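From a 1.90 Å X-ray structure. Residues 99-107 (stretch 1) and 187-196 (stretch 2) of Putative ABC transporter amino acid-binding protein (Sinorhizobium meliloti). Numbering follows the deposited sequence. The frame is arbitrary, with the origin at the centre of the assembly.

Stretch 1, residues 99-107: DAEAFALKK
Stretch 2 (187-196) PNVEVLAPVE

Two strands of one chain, far apart in sequence, pair antiparallel: 189-192 runs against the strand ending at Lys-106, with N-to-C directions 147° apart and axes approaching to 4.4 Å. The register is set by Phe-103 opposite Leu-192 and Leu-105 opposite Glu-190, both hydrogen-bonded pairs, alternating with the non-hydrogen-bonded pairs Ala-104/Val-191 and Lys-106/Val-189. Together the stretches bury 770 Å².

Asp-99, extended at phi/psi -162/156, stays out of reach. Contact begins at Ala-100 (-91/173), whose CB points toward the other stretch and lies 3.7 Å from CB of Pro-194. A cis peptide bond precedes that proline, yet backbone pairing resumes just after it: Val-195 N donates to Glu-101 O at 2.8 Å. The CB of Glu-101 points sideways and the end of its side chain (chi1 m, chi2 m) leads away, its OE2 hydrogen-bonded elsewhere in the structure. Ala-102 (-132/165) lies 4.5 Å from Ala-193, CA to CA; both CA-to-CB bonds point sideways, and the CB atoms of Ala-102 and Ala-193 are 3.7 Å apart.

Phe-103 (-118/140) is tied to Leu-192 by two backbone hydrogen bonds. Its N donates to Leu-192 O and its O accepts from Leu-192 N, each at 2.8 Å and nearly straight, across a CA-CA distance of 5.1 Å. With chi1 m and chi2 -18°, its ring presents a face to Val-195 (chi1 t), whose CG2 sits 3.6 Å from the Phe-103 ring centroid, 19° off the normal, a CH-pi contact. Leu-192 (chi1 t, chi2 136°) approaches obliquely, its CD2 4.2 Å from CD2 of Phe-103.

At Ala-104 (-102/129) the side chain turns to the sheet face it shares with Val-191, CA-CA 4.7 Å. The backbone still makes a CA-H...O contact, Ala-104 CA to Glu-190 O at 3.5 Å.

Leu-105 (-136/163) returns to the face of Phe-103, Leu-192 and Glu-190. Its N donates to Glu-190 O at 2.7 Å and its O accepts from Glu-190 N at 2.8 Å, with N-H...O angles near 150°, more bent than those at Phe-103. Its chi1 of -108° lies between wells, and its CD2 meets CB of Leu-192 at 3.8 Å, a diagonal contact that extends the apolar patch beyond the direct pair.

Lys-106 (-69/142; chi m, m, t, t) points away, its NZ hydrogen-bonded elsewhere in the structure. Lys-107 (-54/133, chi1 t) closes the ladder beyond the strand: its N donates to Asn-188 O at 2.9 Å, while its CD packs 3.7 Å from Pro-187 O.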

# COMPACT_ATOMS: atom_id res chain seq x y z
N ASP A 99 8.40 -1.66 -1.47
CA ASP A 99 8.85 -1.64 -0.08
C ASP A 99 8.90 -3.02 0.55
O ASP A 99 8.21 -3.95 0.12
CB ASP A 99 7.95 -0.74 0.79
CG ASP A 99 8.73 -0.07 1.93
OD1 ASP A 99 9.98 -0.14 1.95
OD2 ASP A 99 8.18 0.56 2.86
N ALA A 100 9.74 -3.14 1.57
CA ALA A 100 9.83 -4.32 2.40
C ALA A 100 8.86 -4.17 3.58
O ALA A 100 8.28 -3.09 3.77
CB ALA A 100 11.25 -4.48 2.90
N GLU A 101 8.69 -5.23 4.37
CA GLU A 101 7.80 -5.21 5.53
C GLU A 101 8.61 -5.00 6.80
O GLU A 101 9.78 -5.41 6.87
CB GLU A 101 7.01 -6.53 5.64
CG GLU A 101 6.21 -6.92 4.40
CD GLU A 101 4.88 -6.19 4.31
OE1 GLU A 101 4.78 -5.06 4.85
OE2 GLU A 101 3.92 -6.75 3.74
N ALA A 102 8.00 -4.35 7.78
CA ALA A 102 8.65 -4.08 9.06
C ALA A 102 7.77 -4.46 10.25
O ALA A 102 6.58 -4.70 10.09
CB ALA A 102 9.07 -2.61 9.15
N PHE A 103 8.39 -4.53 11.44
CA PHE A 103 7.69 -4.69 12.71
C PHE A 103 7.97 -3.50 13.60
O PHE A 103 9.11 -3.03 13.67
CB PHE A 103 8.23 -5.89 13.49
CG PHE A 103 7.85 -7.23 12.96
CD1 PHE A 103 6.79 -7.41 12.08
CD2 PHE A 103 8.54 -8.36 13.41
CE1 PHE A 103 6.45 -8.71 11.62
CE2 PHE A 103 8.20 -9.63 12.97
CZ PHE A 103 7.16 -9.80 12.07
N ALA A 104 6.93 -3.04 14.30
CA ALA A 104 7.07 -2.16 15.46
C ALA A 104 6.89 -3.06 16.68
O ALA A 104 5.91 -3.79 16.78
CB ALA A 104 6.01 -1.07 15.42
N LEU A 105 7.85 -2.97 17.60
CA LEU A 105 8.03 -3.92 18.69
C LEU A 105 8.29 -3.17 20.00
O LEU A 105 8.64 -1.99 19.98
CB LEU A 105 9.27 -4.78 18.36
CG LEU A 105 9.29 -6.26 17.93
CD1 LEU A 105 7.94 -6.87 17.67
CD2 LEU A 105 10.21 -6.47 16.75
N LYS A 106 8.14 -3.86 21.12
CA LYS A 106 8.57 -3.31 22.40
C LYS A 106 10.09 -3.21 22.46
O LYS A 106 10.79 -4.08 21.94
CB LYS A 106 8.02 -4.16 23.56
CG LYS A 106 6.55 -3.90 23.85
CD LYS A 106 6.35 -2.50 24.42
CE LYS A 106 4.95 -2.30 24.96
NZ LYS A 106 4.90 -1.11 25.84
N LYS A 107 10.59 -2.13 23.08
CA LYS A 107 12.03 -1.88 23.15
C LYS A 107 12.74 -3.10 23.73
O LYS A 107 12.30 -3.65 24.73
CB LYS A 107 12.32 -0.64 24.02
CG LYS A 107 13.77 -0.17 23.98
CD LYS A 107 14.13 0.60 25.25
CE LYS A 107 15.62 0.86 25.33
NZ LYS A 107 16.14 0.71 26.73
N PRO A 187 10.06 6.19 23.29
CA PRO A 187 11.33 5.49 23.49
C PRO A 187 11.14 3.99 23.78
O PRO A 187 12.09 3.21 23.65
CB PRO A 187 11.93 6.19 24.70
CG PRO A 187 10.75 6.70 25.46
CD PRO A 187 9.78 7.13 24.40
N ASN A 188 9.93 3.59 24.16
CA ASN A 188 9.65 2.21 24.50
C ASN A 188 9.19 1.35 23.31
O ASN A 188 8.85 0.18 23.48
CB ASN A 188 8.64 2.15 25.65
CG ASN A 188 9.18 2.79 26.91
OD1 ASN A 188 8.72 3.85 27.33
ND2 ASN A 188 10.18 2.16 27.51
N VAL A 189 9.22 1.95 22.12
CA VAL A 189 8.90 1.27 20.87
C VAL A 189 10.17 1.19 20.00
O VAL A 189 10.98 2.12 19.98
CB VAL A 189 7.75 1.97 20.10
CG1 VAL A 189 7.59 1.39 18.71
CG2 VAL A 189 6.45 1.87 20.87
N GLU A 190 10.29 0.09 19.26
CA GLU A 190 11.48 -0.26 18.53
C GLU A 190 11.10 -0.82 17.16
O GLU A 190 10.11 -1.53 17.05
CB GLU A 190 12.20 -1.32 19.34
CG GLU A 190 13.39 -1.98 18.71
CD GLU A 190 14.14 -2.78 19.75
OE1 GLU A 190 14.75 -2.14 20.63
OE2 GLU A 190 14.10 -4.02 19.69
N VAL A 191 11.88 -0.51 16.13
CA VAL A 191 11.59 -0.97 14.77
C VAL A 191 12.52 -2.10 14.36
O VAL A 191 13.74 -2.01 14.55
CB VAL A 191 11.69 0.17 13.73
CG1 VAL A 191 11.40 -0.33 12.32
CG2 VAL A 191 10.76 1.32 14.09
N LEU A 192 11.95 -3.16 13.81
CA LEU A 192 12.74 -4.20 13.15
C LEU A 192 12.37 -4.20 11.67
O LEU A 192 11.22 -4.40 11.31
CB LEU A 192 12.49 -5.57 13.79
CG LEU A 192 13.31 -6.75 13.25
CD1 LEU A 192 13.83 -7.61 14.39
CD2 LEU A 192 12.50 -7.59 12.27
N ALA A 193 13.37 -3.93 10.82
CA ALA A 193 13.17 -3.85 9.38
C ALA A 193 14.43 -4.28 8.61
O ALA A 193 15.54 -3.88 8.98
CB ALA A 193 12.76 -2.43 8.98
N PRO A 194 14.26 -5.09 7.56
CA PRO A 194 12.97 -5.67 7.21
C PRO A 194 12.68 -6.93 8.01
O PRO A 194 13.59 -7.49 8.63
CB PRO A 194 13.14 -6.03 5.73
CG PRO A 194 14.58 -6.33 5.59
CD PRO A 194 15.31 -5.45 6.59
N VAL A 195 11.42 -7.37 7.99
CA VAL A 195 11.06 -8.65 8.60
C VAL A 195 11.81 -9.76 7.87
O VAL A 195 11.83 -9.80 6.64
CB VAL A 195 9.55 -8.93 8.51
CG1 VAL A 195 9.24 -10.30 9.14
CG2 VAL A 195 8.76 -7.84 9.19
N GLU A 196 12.43 -10.65 8.63
CA GLU A 196 13.18 -11.74 8.05
C GLU A 196 12.24 -12.75 7.40
O GLU A 196 11.26 -13.16 8.01
CB GLU A 196 14.06 -12.40 9.11
CG GLU A 196 15.23 -11.54 9.54
CD GLU A 196 16.25 -11.30 8.43
OE1 GLU A 196 16.31 -12.08 7.44
OE2 GLU A 196 17.01 -10.31 8.53